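PDB 4RM7: acyl-CoA dehydrogenase from Slackia heliotrinireducens, which belongs to the acyl-CoA dehydrogenase family, whose fold sets a beta-stranded middle domain between helical N- and C-terminal domains. Local coordinates for residues A[243-247]-A[309-314]; A[246-250]-A[319-323]; A[327-331]-A[359-363]. All coordinates share one frame. Residue numbers count along the deposited sequence, not the author numbering.

Contact 1: residues A[243-247]-A[309-314]; sequences EYGRV and YDRGEH
The ring of Y309 lies over one face of the Y244 ring, centroids 4.6 Å apart and planes inclined at 33°, an oblique pairing. Both tyrosines use an m chi1 (-87° for Y309, -66° for Y244) with chi2 near -79°; the closest atoms are Y244 OH and Y309 CE1 at 3.5 Å. The 243-247 segment is regular helix, and nearest CA atoms pair Y244 with Y309 (9.4 Å) and E243 with H314 (10.4 Å), so long side chains span the gap. E243 CB comes within 3.5 Å of Y309 OH, while V247 CG2 packs 4.3 Å from Y309 CE2. This is where helix 282-311 ends against helix 234-270, in the helical C-terminal domain of the acyl-CoA dehydrogenase fold. Helix 70-84 closes over the join: L70 touches both tyrosines, and D310 accepts hydrogen bonds from the backbone N atoms of L70 and F71. The helix stops in a Schellman motif: G312 takes positive phi (77°, psi 27°), suited to glycine, and G312 N bonds Y309 O at 2.8 Å. Beyond reach of 243-247, R311 and E313 are joined by a salt bridge, R311 NE to E313 OE1 at 3.0 Å. E313 (phi -129°, psi 29°) and then H314 in a polyproline-II-like conformation (-51°, 133°) turn the chain back. With H314 chi1 at t, its imidazole swings toward helix 234-270, NE2 lying 3.0 Å from E243 OE1 and 2.9 Å from Y309 OH; E243, built m then t, meets the imidazole at its edge.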
loop_
_atom_site.group_PDB
_atom_site.type_symbol
_atom_site.label_atom_id
_atom_site.label_comp_id
_atom_site.label_asym_id
_atom_site.label_seq_id
_atom_site.Cartn_x
_atom_site.Cartn_y
_atom_site.Cartn_z
ATOM N N GLU A 243 -28.427 5.039 -0.528
ATOM C CA GLU A 243 -27.297 5.670 0.135
ATOM C C GLU A 243 -27.341 5.460 1.658
ATOM O O GLU A 243 -26.312 5.203 2.279
ATOM C CB GLU A 243 -27.237 7.147 -0.214
ATOM C CG GLU A 243 -26.869 7.366 -1.680
ATOM C CD GLU A 243 -26.668 8.827 -2.033
ATOM O OE1 GLU A 243 -25.885 9.506 -1.334
ATOM O OE2 GLU A 243 -27.287 9.293 -3.019
ATOM N N TYR A 244 -28.520 5.541 2.262
ATOM C CA TYR A 244 -28.645 5.166 3.663
ATOM C C TYR A 244 -28.072 3.771 3.884
ATOM O O TYR A 244 -27.396 3.517 4.876
ATOM C CB TYR A 244 -30.104 5.202 4.119
ATOM C CG TYR A 244 -30.711 6.577 4.125
ATOM C CD1 TYR A 244 -30.461 7.452 5.158
ATOM C CD2 TYR A 244 -31.527 7.001 3.089
ATOM C CE1 TYR A 244 -31.007 8.720 5.164
ATOM C CE2 TYR A 244 -32.085 8.270 3.083
ATOM C CZ TYR A 244 -31.826 9.124 4.127
ATOM O OH TYR A 244 -32.378 10.384 4.143
ATOM N N GLY A 245 -28.335 2.866 2.952
ATOM C CA GLY A 245 -27.841 1.505 3.083
ATOM C C GLY A 245 -26.323 1.459 3.150
ATOM O O GLY A 245 -25.749 0.608 3.818
ATOM N N ARG A 246 -25.664 2.387 2.458
ATOM C CA ARG A 246 -24.218 2.471 2.503
ATOM C C ARG A 246 -23.741 2.961 3.867
ATOM O O ARG A 246 -22.742 2.466 4.387
ATOM C CB ARG A 246 -23.695 3.388 1.407
ATOM C CG ARG A 246 -23.975 2.859 0.044
ATOM C CD ARG A 246 -23.279 3.612 -1.020
ATOM N NE ARG A 246 -23.763 3.148 -2.314
ATOM C CZ ARG A 246 -24.298 3.932 -3.236
ATOM N NH1 ARG A 246 -24.399 5.235 -3.027
ATOM N NH2 ARG A 246 -24.718 3.407 -4.371
ATOM N N VAL A 247 -24.457 3.915 4.457
ATOM C CA VAL A 247 -24.072 4.391 5.779
ATOM C C VAL A 247 -24.191 3.251 6.801
ATOM O O VAL A 247 -23.268 3.000 7.577
ATOM C CB VAL A 247 -24.903 5.601 6.217
ATOM C CG1 VAL A 247 -24.385 6.121 7.543
ATOM C CG2 VAL A 247 -24.824 6.711 5.145
ATOM N N TYR A 309 -26.734 14.261 7.136
ATOM C CA TYR A 309 -28.144 14.007 6.892
ATOM C C TYR A 309 -28.994 14.697 7.933
ATOM O O TYR A 309 -29.970 15.354 7.609
ATOM C CB TYR A 309 -28.456 12.521 6.914
ATOM C CG TYR A 309 -28.278 11.819 5.601
ATOM C CD1 TYR A 309 -29.243 11.909 4.595
ATOM C CD2 TYR A 309 -27.148 11.045 5.369
ATOM C CE1 TYR A 309 -29.067 11.246 3.393
ATOM C CE2 TYR A 309 -26.974 10.357 4.182
ATOM C CZ TYR A 309 -27.928 10.461 3.202
ATOM O OH TYR A 309 -27.717 9.783 2.034
ATOM N N ASP A 310 -28.609 14.551 9.189
ATOM C CA ASP A 310 -29.458 15.015 10.268
ATOM C C ASP A 310 -29.515 16.542 10.282
ATOM O O ASP A 310 -30.480 17.114 10.766
ATOM C CB ASP A 310 -28.974 14.464 11.612
ATOM C CG ASP A 310 -29.083 12.928 11.708
ATOM O OD1 ASP A 310 -29.858 12.299 10.950
ATOM O OD2 ASP A 310 -28.397 12.345 12.569
ATOM N N ARG A 311 -28.491 17.192 9.731
ATOM C CA ARG A 311 -28.523 18.640 9.531
ATOM C C ARG A 311 -29.326 19.066 8.302
ATOM O O ARG A 311 -29.571 20.245 8.115
ATOM C CB ARG A 311 -27.120 19.214 9.359
ATOM C CG ARG A 311 -26.261 19.221 10.561
ATOM C CD ARG A 311 -25.034 20.096 10.320
ATOM N NE ARG A 311 -24.071 19.615 9.319
ATOM C CZ ARG A 311 -23.088 18.751 9.579
ATOM N NH1 ARG A 311 -22.961 18.224 10.794
ATOM N NH2 ARG A 311 -22.245 18.395 8.619
ATOM N N GLY A 312 -29.682 18.124 7.440
ATOM C CA GLY A 312 -30.320 18.458 6.175
ATOM C C GLY A 312 -29.344 18.975 5.129
ATOM O O GLY A 312 -29.720 19.735 4.247
ATOM N N GLU A 313 -28.087 18.554 5.232
ATOM C CA GLU A 313 -27.012 19.034 4.371
ATOM C C GLU A 313 -26.245 17.876 3.750
ATOM O O GLU A 313 -25.049 17.998 3.468
ATOM C CB GLU A 313 -26.043 19.914 5.152
ATOM C CG GLU A 313 -26.667 21.198 5.694
ATOM C CD GLU A 313 -25.790 21.895 6.739
ATOM O OE1 GLU A 313 -24.681 21.397 7.038
ATOM O OE2 GLU A 313 -26.218 22.944 7.266
ATOM N N HIS A 314 -26.934 16.754 3.559
ATOM C CA HIS A 314 -26.355 15.603 2.890
ATOM C C HIS A 314 -25.737 15.980 1.561
ATOM O O HIS A 314 -26.347 16.699 0.774
ATOM C CB HIS A 314 -27.410 14.529 2.656
ATOM C CG HIS A 314 -26.963 13.443 1.731
ATOM N ND1 HIS A 314 -27.538 13.229 0.496
ATOM C CD2 HIS A 314 -25.982 12.514 1.854
ATOM C CE1 HIS A 314 -26.941 12.209 -0.097
ATOM N NE2 HIS A 314 -25.993 11.755 0.706
#

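Contact 2: residues A[246-250]-A[319-323]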
loop_
_atom_site.group_PDB
_atom_site.type_symbol
_atom_site.label_atom_id
_atom_site.label_comp_id
_atom_site.label_asym_id
_atom_site.label_seq_id
_atom_site.Cartn_x
_atom_site.Cartn_y
_atom_site.Cartn_z
ATOM N N ARG A 246 -25.664 2.387 2.458
ATOM C CA ARG A 246 -24.218 2.471 2.503
ATOM C C ARG A 246 -23.741 2.961 3.867
ATOM O O ARG A 246 -22.742 2.466 4.387
ATOM C CB ARG A 246 -23.695 3.388 1.407
ATOM C CG ARG A 246 -23.975 2.859 0.044
ATOM C CD ARG A 246 -23.279 3.612 -1.020
ATOM N NE ARG A 246 -23.763 3.148 -2.314
ATOM C CZ ARG A 246 -24.298 3.932 -3.236
ATOM N NH1 ARG A 246 -24.399 5.235 -3.027
ATOM N NH2 ARG A 246 -24.718 3.407 -4.371
ATOM N N VAL A 247 -24.457 3.915 4.457
ATOM C CA VAL A 247 -24.072 4.391 5.779
ATOM C C VAL A 247 -24.191 3.251 6.801
ATOM O O VAL A 247 -23.268 3.000 7.577
ATOM C CB VAL A 247 -24.903 5.601 6.217
ATOM C CG1 VAL A 247 -24.385 6.121 7.543
ATOM C CG2 VAL A 247 -24.824 6.711 5.145
ATOM N N PHE A 248 -25.313 2.547 6.759
ATOM C CA PHE A 248 -25.543 1.383 7.598
ATOM C C PHE A 248 -24.444 0.349 7.463
ATOM O O PHE A 248 -23.934 -0.154 8.461
ATOM C CB PHE A 248 -26.883 0.742 7.255
ATOM C CG PHE A 248 -28.054 1.570 7.649
ATOM C CD1 PHE A 248 -27.888 2.660 8.496
ATOM C CD2 PHE A 248 -29.328 1.269 7.174
ATOM C CE1 PHE A 248 -28.970 3.428 8.862
ATOM C CE2 PHE A 248 -30.424 2.037 7.536
ATOM C CZ PHE A 248 -30.250 3.122 8.374
ATOM N N THR A 249 -24.083 0.037 6.228
ATOM C CA THR A 249 -23.083 -0.984 5.974
ATOM C C THR A 249 -21.717 -0.563 6.501
ATOM O O THR A 249 -20.969 -1.365 7.069
ATOM C CB THR A 249 -23.002 -1.295 4.483
ATOM O OG1 THR A 249 -24.166 -2.028 4.119
ATOM C CG2 THR A 249 -21.800 -2.138 4.172
ATOM N N CYS A 250 -21.407 0.715 6.355
ATOM C CA CYS A 250 -20.132 1.207 6.846
ATOM C C CYS A 250 -20.098 1.245 8.378
ATOM O O CYS A 250 -19.081 0.903 8.985
ATOM C CB CYS A 250 -19.819 2.575 6.230
ATOM S SG CYS A 250 -19.460 2.407 4.436
ATOM N N VAL A 319 -20.957 10.362 1.181
ATOM C CA VAL A 319 -21.344 8.959 1.248
ATOM C C VAL A 319 -20.485 8.110 0.308
ATOM O O VAL A 319 -20.105 6.991 0.632
ATOM C CB VAL A 319 -22.836 8.801 0.914
ATOM C CG1 VAL A 319 -23.194 7.339 0.624
ATOM C CG2 VAL A 319 -23.687 9.371 2.060
ATOM N N ALA A 320 -20.145 8.664 -0.843
ATOM C CA ALA A 320 -19.289 7.951 -1.779
ATOM C C ALA A 320 -17.862 7.778 -1.228
ATOM O O ALA A 320 -17.255 6.719 -1.386
ATOM C CB ALA A 320 -19.270 8.681 -3.126
ATOM N N LEU A 321 -17.322 8.809 -0.586
ATOM C CA LEU A 321 -15.947 8.739 -0.083
ATOM C C LEU A 321 -15.874 7.770 1.097
ATOM O O LEU A 321 -14.985 6.944 1.172
ATOM C CB LEU A 321 -15.429 10.127 0.321
ATOM C CG LEU A 321 -15.249 11.140 -0.817
ATOM C CD1 LEU A 321 -14.729 12.462 -0.278
ATOM C CD2 LEU A 321 -14.319 10.593 -1.901
HETATM N N MSE A 322 -16.836 7.883 2.003
HETATM C CA MSE A 322 -17.038 6.934 3.082
HETATM C C MSE A 322 -17.099 5.484 2.580
HETATM O O MSE A 322 -16.373 4.633 3.058
HETATM C CB MSE A 322 -18.332 7.286 3.831
HETATM C CG MSE A 322 -18.701 6.318 4.920
HETATM SE SE MSE A 322 -20.602 6.385 5.275
HETATM C CE MSE A 322 -21.181 5.430 3.662
ATOM N N LYS A 323 -17.953 5.201 1.608
ATOM C CA LYS A 323 -18.097 3.823 1.141
ATOM C C LYS A 323 -16.834 3.329 0.447
ATOM O O LYS A 323 -16.550 2.140 0.437
ATOM C CB LYS A 323 -19.301 3.691 0.198
ATOM C CG LYS A 323 -19.639 2.255 -0.177
ATOM C CD LYS A 323 -19.755 1.391 1.077
ATOM C CE LYS A 323 -20.374 0.028 0.788
ATOM N NZ LYS A 323 -19.613 -0.747 -0.222
#
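The most prominent bump is the end of M322, a selenomethionine whose terminal CE methyl drops into a hollow on helix 234-270 lined by R246, V247 and C250. It sits 3.4 Å from R246 O and 3.7 Å from V247 N, so it reaches down to the helix backbone, while C250 SG (3.6 Å from M322 CE) and V247 CG2 (4.1 Å from M322 CE) form the walls. The t chi1 and p chi3 of M322 bring the methyl there. C250 in turn is a bump from the other side: its SG lodges between M322 and K323, 3.5 Å from K323 CD. One turn back, V319 fills the space beside V247 (V247 CG2 to V319 CG2, 4.2 Å) and also touches R246, CB to V319 CG1 at 4.1 Å. K323 works mainly as a hydrocarbon here. Its bent chain, with chi2 at p, passes R246 (R246 CD to K323 CG, 4.0 Å) and T249 (T249 CG2 to K323 CE, 4.3 Å). The polar ends find partners just beyond: K323 NZ bonds the backbone oxygens of A365 and G367 and probably Y362, R246 NE that of D366, and T249 OG1 the carboxylate of D366. V302 and A305 of helix 282-311 close over M322. The segment axes approach to 9.8 Å and cross at 30°, running in roughly the same direction. Such interlocking of two similarly directed helices, with an oppositely running helix connecting them in sequence, is typical of the up-and-down helical bundle in the acyl-CoA dehydrogenase C-terminal domain.

Contact 3: residues A[327-331]-A[359-363]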
loop_
_atom_site.group_PDB
_atom_site.type_symbol
_atom_site.label_atom_id
_atom_site.label_comp_id
_atom_site.label_asym_id
_atom_site.label_seq_id
_atom_site.Cartn_x
_atom_site.Cartn_y
_atom_site.Cartn_z
ATOM N N PRO A 327 -15.010 -0.105 4.055
ATOM C CA PRO A 327 -14.961 -1.573 4.069
ATOM C C PRO A 327 -13.557 -2.113 3.817
ATOM O O PRO A 327 -13.144 -3.070 4.479
ATOM C CB PRO A 327 -15.915 -1.968 2.936
ATOM C CG PRO A 327 -16.870 -0.818 2.830
ATOM C CD PRO A 327 -16.005 0.395 3.081
ATOM N N LYS A 328 -12.806 -1.499 2.910
ATOM C CA LYS A 328 -11.457 -1.995 2.663
ATOM C C LYS A 328 -10.592 -1.760 3.908
ATOM O O LYS A 328 -9.835 -2.644 4.327
ATOM C CB LYS A 328 -10.848 -1.325 1.445
ATOM C CG LYS A 328 -9.516 -1.900 1.042
ATOM C CD LYS A 328 -8.850 -0.993 0.067
ATOM C CE LYS A 328 -7.810 -1.733 -0.743
ATOM N NZ LYS A 328 -7.102 -0.803 -1.679
ATOM N N ALA A 329 -10.724 -0.581 4.516
ATOM C CA ALA A 329 -9.998 -0.292 5.748
ATOM C C ALA A 329 -10.387 -1.279 6.834
ATOM O O ALA A 329 -9.529 -1.773 7.570
ATOM C CB ALA A 329 -10.257 1.108 6.206
ATOM N N ALA A 330 -11.680 -1.578 6.924
ATOM C CA ALA A 330 -12.141 -2.509 7.941
ATOM C C ALA A 330 -11.501 -3.894 7.744
ATOM O O ALA A 330 -11.096 -4.545 8.718
ATOM C CB ALA A 330 -13.640 -2.608 7.927
ATOM N N THR A 331 -11.396 -4.326 6.487
ATOM C CA THR A 331 -10.834 -5.634 6.177
ATOM C C THR A 331 -9.364 -5.685 6.581
ATOM O O THR A 331 -8.896 -6.692 7.091
ATOM C CB THR A 331 -10.984 -5.988 4.680
ATOM O OG1 THR A 331 -12.363 -5.906 4.318
ATOM C CG2 THR A 331 -10.515 -7.403 4.409
ATOM N N CYS A 359 -16.031 -8.397 6.759
ATOM C CA CYS A 359 -15.620 -7.091 6.247
ATOM C C CYS A 359 -15.271 -7.147 4.759
ATOM O O CYS A 359 -15.578 -6.225 4.016
ATOM C CB CYS A 359 -14.468 -6.556 7.063
ATOM S SG CYS A 359 -14.993 -6.068 8.745
ATOM N N ARG A 360 -14.685 -8.253 4.312
ATOM C CA ARG A 360 -14.393 -8.428 2.894
ATOM C C ARG A 360 -15.665 -8.338 2.080
ATOM O O ARG A 360 -15.650 -7.820 0.976
ATOM C CB ARG A 360 -13.711 -9.770 2.627
ATOM C CG ARG A 360 -13.306 -9.975 1.169
ATOM C CD ARG A 360 -12.145 -9.061 0.808
ATOM N NE ARG A 360 -11.826 -9.011 -0.630
ATOM C CZ ARG A 360 -12.603 -8.456 -1.560
ATOM N NH1 ARG A 360 -13.779 -7.928 -1.226
ATOM N NH2 ARG A 360 -12.218 -8.455 -2.833
ATOM N N GLY A 361 -16.761 -8.842 2.638
ATOM C CA GLY A 361 -18.064 -8.812 1.988
ATOM C C GLY A 361 -18.648 -7.408 1.859
ATOM O O GLY A 361 -19.321 -7.074 0.890
ATOM N N TYR A 362 -18.372 -6.564 2.833
ATOM C CA TYR A 362 -18.780 -5.179 2.749
ATOM C C TYR A 362 -18.197 -4.443 1.526
ATOM O O TYR A 362 -18.739 -3.443 1.082
ATOM C CB TYR A 362 -18.396 -4.476 4.046
ATOM C CG TYR A 362 -19.198 -4.956 5.239
ATOM C CD1 TYR A 362 -20.522 -5.369 5.094
ATOM C CD2 TYR A 362 -18.634 -5.010 6.504
ATOM C CE1 TYR A 362 -21.258 -5.802 6.181
ATOM C CE2 TYR A 362 -19.364 -5.436 7.597
ATOM C CZ TYR A 362 -20.673 -5.825 7.434
ATOM O OH TYR A 362 -21.391 -6.249 8.525
ATOM N N GLN A 363 -17.113 -4.948 0.958
ATOM C CA GLN A 363 -16.555 -4.331 -0.238
ATOM C C GLN A 363 -17.419 -4.565 -1.475
ATOM O O GLN A 363 -17.200 -3.908 -2.486
ATOM C CB GLN A 363 -15.147 -4.835 -0.489
ATOM C CG GLN A 363 -14.140 -4.346 0.541
ATOM C CD GLN A 363 -12.714 -4.747 0.181
ATOM O OE1 GLN A 363 -12.046 -5.446 0.937
ATOM N NE2 GLN A 363 -12.247 -4.302 -0.979
#
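This is a close, buried packing of backbone and short side chains, where the middle of helix 316-341 meets the C-terminal end of helix 351-362 in the C-terminal domain. The two backbones almost touch: T331 CA lies 5.0 Å from C359 CA, and P327 CA 5.4 Å from Q363 CA, so the register runs in opposite senses. Small residues make this possible. T331 OG1 lies 3.2 Å from C359 C and 3.5 Å from C359 CB, but it spends its hydrogen bond within its own helix, on P327 O at 2.9 Å. A330 CB packs on C359 SG at 3.8 Å. P327 sits at a kink: its ring N has no hydrogen to give, and K328 N also makes no bond to the turn before. P327 CB lies 3.7 Å from Y362 CB and 3.8 Å from Q363 CG. Q363 lies along the other edge, with OE1 3.9 Å from K328 CA and 3.4 Å from T331 OG1; its NE2 is hydrogen-bonded to D369. R360 points its CB away and reaches Q339 and S335 of the third subunit, tying the contact into the tetramer. Around it, helix 234-270 receives the hydroxyl of Y362 on E256 and the methyl of A330 on A257, M298 of helix 282-311 packs on A329 and A330, and the Y362 side chain also touches C87 and Q207 on loops.

All three contacts belong to the helical C-terminal domain. Contacts 1 and 2 both use helix 234-270, where V247 touches Y309 in one and V319 and M322 in the other, and meet at V319, which packs against E243, Y309 and H314; contacts 2 and 3 both use helix 316-341 and join where K323 NZ probably bonds Y362 O. Contact 2 is wholly buried and interlocks aliphatic and sulphur- or selenium-bearing side chains and the hydrocarbon parts of R246 and K323. Contact 1, only partly buried at a helix end, relies on aromatic rings and polar tips. Contact 3 is buried apart from K328, but its backbones come closer, and R360 gives it a neighbouring subunit as partner.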